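Local coordinates for escrt-iii (Sulfolobus solfataricus, PDB 2XVC), which probably acts as an ESCRT-III component in archaeal cell division, using this winged-helix domain to bind a partner peptide during recruitment to membranes, at residues R13-Y18 with G24-E29; D17-N22 with K44-L49; E29-S32 with G36-K39. One frame throughout, in Å; residues are numbered along the deposited sequence.

How the contacts relate
The three contacts join elements of one small winged-helix domain. Contacts 1 and 2 have centres about 4 Å apart and both start from helix 12-21: one reaches strand 25-27, the next element along the chain, the other helix 39-51, much later in the chain. Packing of L15 on L45 and of L26 on L46 bridges them. Contact 3, centred about 10 Å from contact 1 and 13 Å from contact 2, lies within the loop closed by contact 2 and fixes the turn between helices 28-35 and 39-51. F31 ties it to Y18 of the other two. Contacts 1 and 2 form part of the core, contact 3 the turn beside it, and residues of all three touch the bound peptide.

Contact 1. Residues R13-Y18 with G24-E29; sequences RELLDY and GFLDIE
Y18 and L15 of helix 13-18 face L26 of strand 25-27 across a wide backbone gap: the short axes come no nearer than 9.7 Å, and their N-to-C directions differ by 112°. The closest CA atoms, those of Y18 and G24, are 8.5 Å apart, so side chains have to span the interval. The Y18 ring spans part of it, with L26 reaching from the other side. With CG anti to the backbone N (chi1 175°), the ring is placed where it crosses the L26 side chain at about a right angle. The meeting point is Y18 CE2 against L26 CD1, at 3.9 Å. L15 reaches the same methyl more loosely, its CD1 lying 4.3 Å from L26 CD1. F31 of helix 28-35 packs on all three side chains and meets the Y18 ring edge to face.

At the outer end of the ring the contact turns polar. Water 1 lies in the ring plane at its edge, 3.1 Å from Y18 OH, and it accepts a hydrogen bond from D27 N at the same length. D27 also closes the strand as the N-cap of the next helix, its OD1 accepting from H30 N. On the strand itself, F25, L26 and D27 pair in parallel with a strand of the bound peptide, against which F25 and D27 also pack. This is the strand that links the first two helices of the winged-helix fold, here extended by a partner chain. No direct hydrogen bond joins the two segments. They are thus held by apolar packing on L26 and F31, together with the short connection between them, while the water gives the tyrosine hydroxyl an indirect hold on the strand backbone, probably limiting the swing of the ring beside the peptide-binding edge.

Contact 2. Residues D17-N22 with K44-L49; sequences DYIVNN and KLLEAL
I19 makes a purely apolar helix-to-helix contact here, buried near the centre of the domain, where the C-terminal half of helix 12-21 faces the middle of helix 39-51. The backbones stay well apart, with I19 and L46 closest at 10.2 Å between CA atoms, and the link is made through methyl groups. I19 CD1 comes within 3.9 Å of L46 CD2 and, more loosely, 4.5 Å from L49 CD1, so one methyl serves two leucines a helical turn apart. Its reach follows from an extended branch: CG1 lies anti to the carbonyl carbon (chi1 -72°) and CD1 continues outward (chi2 160°). In winged-helix topology this pairs the first helix with the third, the one that follows the turn of the helix-turn-helix, and closes the core over the 21 intervening residues. The L46 and I19 side chains meet at a slant, and L26 of strand 25-27 packs on L46 as well. Strand 55-58 adds a further layer through I55, which touches both L46 and L49, while L54 lies on L49. Apolar side chains of the bound peptide pack on I19 and on L46.

Contact 3. Residues E29-S32 with G36-K39; sequences EHFS and GVEK. With CD (cadmium ion), chain C.
S32 reaches from helix 28-35 to the backbone of the turn that follows: S32 OG donates to V37 O over 2.7 Å. The hydroxyl approaches V37 O at 150° to the C=O bond, 25° off the carbonyl plane. Placing OG anti to the backbone N (chi1 178°) carries it to this carbonyl, and S32 CA adds a C-H...O contact to the same oxygen. A weak, bent bond from G36 N to S32 O, 3.0 Å long, accompanies the end of the helix, where G36 takes a positive phi.

Beyond this polar grip, E29 and K39 cross the turn. K39 NZ meets E29 OE1 nearly along its C-O bond, forming a salt bridge of 2.8 Å, and also donates to the bound peptide's backbone. On the apolar side, F31 CE1 rests 4.0 Å from V37 CG2, with I10 and V42 touching both residues. E38, at the N-cap position of helix 39-51, binds a cadmium ion through OE1 at 2.6 Å. H6 of the N-terminal histidine tag and water 2 are further ligands, while E38 OE2 accepts from H7 N of the same tag. Depending on the tag, this site probably reflects the construct and crystallisation.

The serine bonds pin the turn of this helix-turn-helix to its first helix; salt bridge and apolar packing probably help set how the second leaves, and K39 also holds the peptide backbone.

Contact 1. Residues R13-Y18 with G24-E29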
loop_
_atom_site.group_PDB
_atom_site.type_symbol
_atom_site.label_atom_id
_atom_site.label_comp_id
_atom_site.label_asym_id
_atom_site.label_seq_id
_atom_site.Cartn_x
_atom_site.Cartn_y
_atom_site.Cartn_z
ATOM N N ARG A 13 3.422 5.948 -6.325
ATOM C CA ARG A 13 2.315 6.316 -7.205
ATOM C C ARG A 13 1.525 5.085 -7.644
ATOM O O ARG A 13 0.292 5.103 -7.649
ATOM C CB ARG A 13 2.837 7.089 -8.431
ATOM C CG ARG A 13 1.746 7.682 -9.324
ATOM C CD ARG A 13 1.139 8.931 -8.693
ATOM N NE ARG A 13 -0.297 9.036 -8.952
ATOM C CZ ARG A 13 -1.127 9.844 -8.293
ATOM N NH1 ARG A 13 -0.674 10.633 -7.322
ATOM N NH2 ARG A 13 -2.419 9.866 -8.602
ATOM N N GLU A 14 2.246 4.024 -8.008
ATOM C CA GLU A 14 1.625 2.750 -8.368
ATOM C C GLU A 14 0.812 2.173 -7.211
ATOM O O GLU A 14 -0.329 1.748 -7.402
ATOM C CB GLU A 14 2.677 1.743 -8.840
ATOM C CG GLU A 14 3.115 1.960 -10.283
ATOM C CD GLU A 14 4.306 1.105 -10.678
ATOM O OE1 GLU A 14 5.305 1.062 -9.922
ATOM O OE2 GLU A 14 4.238 0.473 -11.752
ATOM N N LEU A 15 1.387 2.181 -6.011
ATOM C CA LEU A 15 0.664 1.673 -4.848
ATOM C C LEU A 15 -0.590 2.503 -4.565
ATOM O O LEU A 15 -1.662 1.942 -4.321
ATOM C CB LEU A 15 1.561 1.579 -3.611
ATOM C CG LEU A 15 0.882 0.959 -2.380
ATOM C CD1 LEU A 15 0.385 -0.447 -2.678
ATOM C CD2 LEU A 15 1.810 0.960 -1.180
ATOM N N LEU A 16 -0.457 3.831 -4.627
ATOM C CA LEU A 16 -1.582 4.731 -4.370
ATOM C C LEU A 16 -2.681 4.539 -5.405
ATOM O O LEU A 16 -3.855 4.490 -5.058
ATOM C CB LEU A 16 -1.125 6.196 -4.333
ATOM C CG LEU A 16 -2.193 7.256 -4.031
ATOM C CD1 LEU A 16 -2.797 7.053 -2.652
ATOM C CD2 LEU A 16 -1.615 8.660 -4.149
ATOM N N ASP A 17 -2.297 4.428 -6.673
ATOM C CA ASP A 17 -3.261 4.146 -7.739
ATOM C C ASP A 17 -3.968 2.811 -7.495
ATOM O O ASP A 17 -5.180 2.710 -7.657
ATOM C CB ASP A 17 -2.588 4.145 -9.118
ATOM C CG ASP A 17 -2.273 5.550 -9.632
ATOM O OD1 ASP A 17 -2.794 6.546 -9.083
ATOM O OD2 ASP A 17 -1.499 5.654 -10.607
ATOM N N TYR A 18 -3.206 1.793 -7.096
ATOM C CA TYR A 18 -3.787 0.485 -6.782
ATOM C C TYR A 18 -4.818 0.586 -5.654
ATOM O O TYR A 18 -5.913 0.042 -5.759
ATOM C CB TYR A 18 -2.702 -0.534 -6.411
ATOM C CG TYR A 18 -3.278 -1.861 -5.955
ATOM C CD1 TYR A 18 -3.567 -2.869 -6.874
ATOM C CD2 TYR A 18 -3.549 -2.099 -4.606
ATOM C CE1 TYR A 18 -4.112 -4.091 -6.456
ATOM C CE2 TYR A 18 -4.090 -3.312 -4.179
ATOM C CZ TYR A 18 -4.362 -4.301 -5.109
ATOM O OH TYR A 18 -4.883 -5.497 -4.684
ATOM N N GLY A 24 -9.952 1.765 -1.796
ATOM C CA GLY A 24 -9.314 2.172 -0.536
ATOM C C GLY A 24 -9.036 1.008 0.400
ATOM O O GLY A 24 -9.221 1.114 1.613
ATOM N N PHE A 25 -8.579 -0.103 -0.170
ATOM C CA PHE A 25 -8.357 -1.332 0.585
ATOM C C PHE A 25 -7.046 -1.972 0.163
ATOM O O PHE A 25 -6.680 -1.956 -1.022
ATOM C CB PHE A 25 -9.526 -2.306 0.382
ATOM C CG PHE A 25 -9.367 -3.628 1.112
ATOM C CD1 PHE A 25 -9.709 -3.741 2.457
ATOM C CD2 PHE A 25 -8.890 -4.755 0.445
ATOM C CE1 PHE A 25 -9.570 -4.961 3.137
ATOM C CE2 PHE A 25 -8.747 -5.979 1.113
ATOM C CZ PHE A 25 -9.088 -6.077 2.466
ATOM N N LEU A 26 -6.329 -2.522 1.139
ATOM C CA LEU A 26 -5.070 -3.187 0.870
ATOM C C LEU A 26 -4.852 -4.320 1.856
ATOM O O LEU A 26 -4.805 -4.097 3.067
ATOM C CB LEU A 26 -3.903 -2.192 0.948
ATOM C CG LEU A 26 -2.499 -2.755 0.716
ATOM C CD1 LEU A 26 -2.299 -3.193 -0.734
ATOM C CD2 LEU A 26 -1.442 -1.741 1.122
ATOM N N ASP A 27 -4.721 -5.529 1.319
ATOM C CA ASP A 27 -4.380 -6.707 2.099
ATOM C C ASP A 27 -2.914 -6.979 1.803
ATOM O O ASP A 27 -2.576 -7.481 0.731
ATOM C CB ASP A 27 -5.292 -7.872 1.678
ATOM C CG ASP A 27 -4.951 -9.190 2.365
ATOM O OD1 ASP A 27 -3.814 -9.383 2.836
ATOM O OD2 ASP A 27 -5.845 -10.058 2.415
ATOM N N ILE A 28 -2.037 -6.619 2.739
ATOM C CA ILE A 28 -0.605 -6.689 2.488
ATOM C C ILE A 28 -0.164 -8.111 2.138
ATOM O O ILE A 28 0.630 -8.305 1.214
ATOM C CB ILE A 28 0.231 -6.103 3.642
ATOM C CG1 ILE A 28 -0.074 -4.605 3.802
ATOM C CG2 ILE A 28 1.717 -6.309 3.382
ATOM C CD1 ILE A 28 0.833 -3.869 4.785
ATOM N N GLU A 29 -0.707 -9.096 2.850
ATOM C CA GLU A 29 -0.408 -10.504 2.565
ATOM C C GLU A 29 -0.774 -10.862 1.119
ATOM O O GLU A 29 0.073 -11.337 0.363
ATOM C CB GLU A 29 -1.138 -11.421 3.563
ATOM C CG GLU A 29 -0.692 -12.893 3.549
ATOM C CD GLU A 29 0.764 -13.091 3.979
ATOM O OE1 GLU A 29 1.275 -12.303 4.811
ATOM O OE2 GLU A 29 1.404 -14.048 3.483
HETATM O O HOH W 1 -5.123 -6.047 -1.680
#

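Contact 2. Residues D17-N22 with K44-L49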
loop_
_atom_site.group_PDB
_atom_site.type_symbol
_atom_site.label_atom_id
_atom_site.label_comp_id
_atom_site.label_asym_id
_atom_site.label_seq_id
_atom_site.Cartn_x
_atom_site.Cartn_y
_atom_site.Cartn_z
ATOM N N ASP A 17 -2.297 4.428 -6.673
ATOM C CA ASP A 17 -3.261 4.146 -7.739
ATOM C C ASP A 17 -3.968 2.811 -7.495
ATOM O O ASP A 17 -5.180 2.710 -7.657
ATOM C CB ASP A 17 -2.588 4.145 -9.118
ATOM C CG ASP A 17 -2.273 5.550 -9.632
ATOM O OD1 ASP A 17 -2.794 6.546 -9.083
ATOM O OD2 ASP A 17 -1.499 5.654 -10.607
ATOM N N TYR A 18 -3.206 1.793 -7.096
ATOM C CA TYR A 18 -3.787 0.485 -6.782
ATOM C C TYR A 18 -4.818 0.586 -5.654
ATOM O O TYR A 18 -5.913 0.042 -5.759
ATOM C CB TYR A 18 -2.702 -0.534 -6.411
ATOM C CG TYR A 18 -3.278 -1.861 -5.955
ATOM C CD1 TYR A 18 -3.567 -2.869 -6.874
ATOM C CD2 TYR A 18 -3.549 -2.099 -4.606
ATOM C CE1 TYR A 18 -4.112 -4.091 -6.456
ATOM C CE2 TYR A 18 -4.090 -3.312 -4.179
ATOM C CZ TYR A 18 -4.362 -4.301 -5.109
ATOM O OH TYR A 18 -4.883 -5.497 -4.684
ATOM N N ILE A 19 -4.451 1.294 -4.588
ATOM C CA ILE A 19 -5.315 1.487 -3.429
ATOM C C ILE A 19 -6.630 2.170 -3.816
ATOM O O ILE A 19 -7.709 1.709 -3.443
ATOM C CB ILE A 19 -4.591 2.291 -2.323
ATOM C CG1 ILE A 19 -3.523 1.427 -1.649
ATOM C CG2 ILE A 19 -5.585 2.820 -1.299
ATOM C CD1 ILE A 19 -2.465 2.232 -0.908
ATOM N N VAL A 20 -6.536 3.260 -4.570
ATOM C CA VAL A 20 -7.733 3.972 -5.028
ATOM C C VAL A 20 -8.602 3.048 -5.884
ATOM O O VAL A 20 -9.802 2.900 -5.630
ATOM C CB VAL A 20 -7.364 5.268 -5.783
ATOM C CG1 VAL A 20 -8.582 5.865 -6.477
ATOM C CG2 VAL A 20 -6.736 6.279 -4.823
ATOM N N ASN A 21 -7.986 2.397 -6.865
ATOM C CA ASN A 21 -8.696 1.448 -7.728
ATOM C C ASN A 21 -9.266 0.232 -6.988
ATOM O O ASN A 21 -10.232 -0.377 -7.446
ATOM C CB ASN A 21 -7.803 1.017 -8.901
ATOM C CG ASN A 21 -7.523 2.165 -9.876
ATOM O OD1 ASN A 21 -8.366 3.046 -10.072
ATOM N ND2 ASN A 21 -6.339 2.161 -10.483
ATOM N N ASN A 22 -8.681 -0.105 -5.840
ATOM C CA ASN A 22 -9.146 -1.231 -5.033
ATOM C C ASN A 22 -10.189 -0.807 -3.990
ATOM O O ASN A 22 -10.499 -1.562 -3.068
ATOM C CB ASN A 22 -7.950 -1.927 -4.361
ATOM C CG ASN A 22 -8.210 -3.402 -4.061
ATOM O OD1 ASN A 22 -8.842 -4.106 -4.850
ATOM N ND2 ASN A 22 -7.704 -3.878 -2.920
ATOM N N LYS A 44 6.964 -0.045 3.833
ATOM C CA LYS A 44 7.824 1.103 3.556
ATOM C C LYS A 44 7.136 2.121 2.635
ATOM O O LYS A 44 7.152 3.322 2.917
ATOM C CB LYS A 44 9.157 0.619 2.964
ATOM C CG LYS A 44 10.172 1.702 2.595
ATOM C CD LYS A 44 11.499 1.040 2.203
ATOM C CE LYS A 44 12.249 1.843 1.148
ATOM N NZ LYS A 44 13.027 2.958 1.763
ATOM N N LEU A 45 6.516 1.645 1.551
ATOM C CA LEU A 45 5.800 2.537 0.626
ATOM C C LEU A 45 4.569 3.183 1.266
ATOM O O LEU A 45 4.281 4.356 1.015
ATOM C CB LEU A 45 5.411 1.811 -0.669
ATOM C CG LEU A 45 6.534 1.335 -1.598
ATOM C CD1 LEU A 45 6.010 0.320 -2.595
ATOM C CD2 LEU A 45 7.218 2.503 -2.313
ATOM N N LEU A 46 3.848 2.421 2.089
ATOM C CA LEU A 46 2.685 2.952 2.802
ATOM C C LEU A 46 3.079 4.051 3.773
ATOM O O LEU A 46 2.375 5.053 3.893
ATOM C CB LEU A 46 1.947 1.854 3.570
ATOM C CG LEU A 46 1.020 0.903 2.817
ATOM C CD1 LEU A 46 0.593 -0.205 3.764
ATOM C CD2 LEU A 46 -0.192 1.634 2.251
ATOM N N GLU A 47 4.197 3.850 4.471
ATOM C CA GLU A 47 4.703 4.839 5.423
ATOM C C GLU A 47 5.058 6.156 4.744
ATOM O O GLU A 47 4.751 7.221 5.273
ATOM C CB GLU A 47 5.904 4.302 6.211
ATOM C CG GLU A 47 5.569 3.161 7.177
ATOM C CD GLU A 47 4.535 3.530 8.242
ATOM O OE1 GLU A 47 4.302 4.734 8.499
ATOM O OE2 GLU A 47 3.951 2.601 8.835
ATOM N N ALA A 48 5.684 6.076 3.571
ATOM C CA ALA A 48 6.031 7.267 2.796
ATOM C C ALA A 48 4.784 8.012 2.308
ATOM O O ALA A 48 4.751 9.244 2.333
ATOM C CB ALA A 48 6.943 6.910 1.630
ATOM N N LEU A 49 3.766 7.263 1.881
ATOM C CA LEU A 49 2.470 7.840 1.508
ATOM C C LEU A 49 1.780 8.505 2.701
ATOM O O LEU A 49 1.230 9.598 2.573
ATOM C CB LEU A 49 1.548 6.776 0.897
ATOM C CG LEU A 49 1.884 6.265 -0.508
ATOM C CD1 LEU A 49 0.975 5.100 -0.890
ATOM C CD2 LEU A 49 1.790 7.390 -1.540
#

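Contact 3. Residues E29-S32 with G36-K39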
loop_
_atom_site.group_PDB
_atom_site.type_symbol
_atom_site.label_atom_id
_atom_site.label_comp_id
_atom_site.label_asym_id
_atom_site.label_seq_id
_atom_site.Cartn_x
_atom_site.Cartn_y
_atom_site.Cartn_z
ATOM N N GLU A 29 -0.707 -9.096 2.850
ATOM C CA GLU A 29 -0.408 -10.504 2.565
ATOM C C GLU A 29 -0.774 -10.862 1.119
ATOM O O GLU A 29 0.073 -11.337 0.363
ATOM C CB GLU A 29 -1.138 -11.421 3.563
ATOM C CG GLU A 29 -0.692 -12.893 3.549
ATOM C CD GLU A 29 0.764 -13.091 3.979
ATOM O OE1 GLU A 29 1.275 -12.303 4.811
ATOM O OE2 GLU A 29 1.404 -14.048 3.483
ATOM N N HIS A 30 -2.031 -10.620 0.748
ATOM C CA HIS A 30 -2.526 -10.859 -0.608
ATOM C C HIS A 30 -1.713 -10.088 -1.659
ATOM O O HIS A 30 -1.274 -10.671 -2.652
ATOM C CB HIS A 30 -4.014 -10.493 -0.687
ATOM C CG HIS A 30 -4.610 -10.616 -2.056
ATOM N ND1 HIS A 30 -5.014 -11.822 -2.588
ATOM C CD2 HIS A 30 -4.891 -9.679 -2.996
ATOM C CE1 HIS A 30 -5.506 -11.626 -3.798
ATOM N NE2 HIS A 30 -5.442 -10.335 -4.071
ATOM N N PHE A 31 -1.493 -8.793 -1.422
ATOM C CA PHE A 31 -0.768 -7.940 -2.366
ATOM C C PHE A 31 0.653 -8.436 -2.610
ATOM O O PHE A 31 1.113 -8.477 -3.751
ATOM C CB PHE A 31 -0.748 -6.486 -1.887
ATOM C CG PHE A 31 -0.171 -5.523 -2.887
ATOM C CD1 PHE A 31 1.191 -5.236 -2.895
ATOM C CD2 PHE A 31 -0.992 -4.904 -3.823
ATOM C CE1 PHE A 31 1.736 -4.347 -3.826
ATOM C CE2 PHE A 31 -0.463 -4.009 -4.759
ATOM C CZ PHE A 31 0.903 -3.731 -4.756
ATOM N N SER A 32 1.342 -8.807 -1.532
ATOM C CA SER A 32 2.699 -9.325 -1.624
ATOM C C SER A 32 2.731 -10.612 -2.450
ATOM O O SER A 32 3.613 -10.800 -3.281
ATOM C CB SER A 32 3.262 -9.592 -0.230
ATOM O OG SER A 32 4.568 -10.133 -0.321
ATOM N N GLY A 36 4.216 -9.757 -5.982
ATOM C CA GLY A 36 5.617 -10.129 -5.754
ATOM C C GLY A 36 6.487 -9.125 -5.009
ATOM O O GLY A 36 7.713 -9.278 -4.966
ATOM N N VAL A 37 5.862 -8.105 -4.422
ATOM C CA VAL A 37 6.570 -7.093 -3.631
ATOM C C VAL A 37 6.723 -7.606 -2.197
ATOM O O VAL A 37 5.753 -8.078 -1.610
ATOM C CB VAL A 37 5.788 -5.749 -3.616
ATOM C CG1 VAL A 37 6.618 -4.641 -2.975
ATOM C CG2 VAL A 37 5.374 -5.341 -5.023
ATOM N N GLU A 38 7.929 -7.516 -1.632
ATOM C CA GLU A 38 8.160 -7.907 -0.228
ATOM C C GLU A 38 7.225 -7.160 0.709
ATOM O O GLU A 38 6.972 -5.975 0.502
ATOM C CB GLU A 38 9.602 -7.618 0.196
ATOM C CG GLU A 38 10.661 -8.396 -0.565
ATOM C CD GLU A 38 10.322 -9.859 -0.660
ATOM O OE1 GLU A 38 10.098 -10.484 0.402
ATOM O OE2 GLU A 38 10.266 -10.385 -1.795
ATOM N N LYS A 39 6.720 -7.848 1.732
ATOM C CA LYS A 39 5.810 -7.231 2.703
ATOM C C LYS A 39 6.392 -5.957 3.313
ATOM O O LYS A 39 5.687 -4.959 3.449
ATOM C CB LYS A 39 5.411 -8.217 3.815
ATOM C CG LYS A 39 4.435 -9.305 3.364
ATOM C CD LYS A 39 3.799 -10.072 4.541
ATOM C CE LYS A 39 2.832 -9.181 5.358
ATOM N NZ LYS A 39 1.793 -9.943 6.125
HETATM CD CD CD C . 9.591 -12.821 -0.507
HETATM O O HOH W 2 8.876 -14.274 1.668
#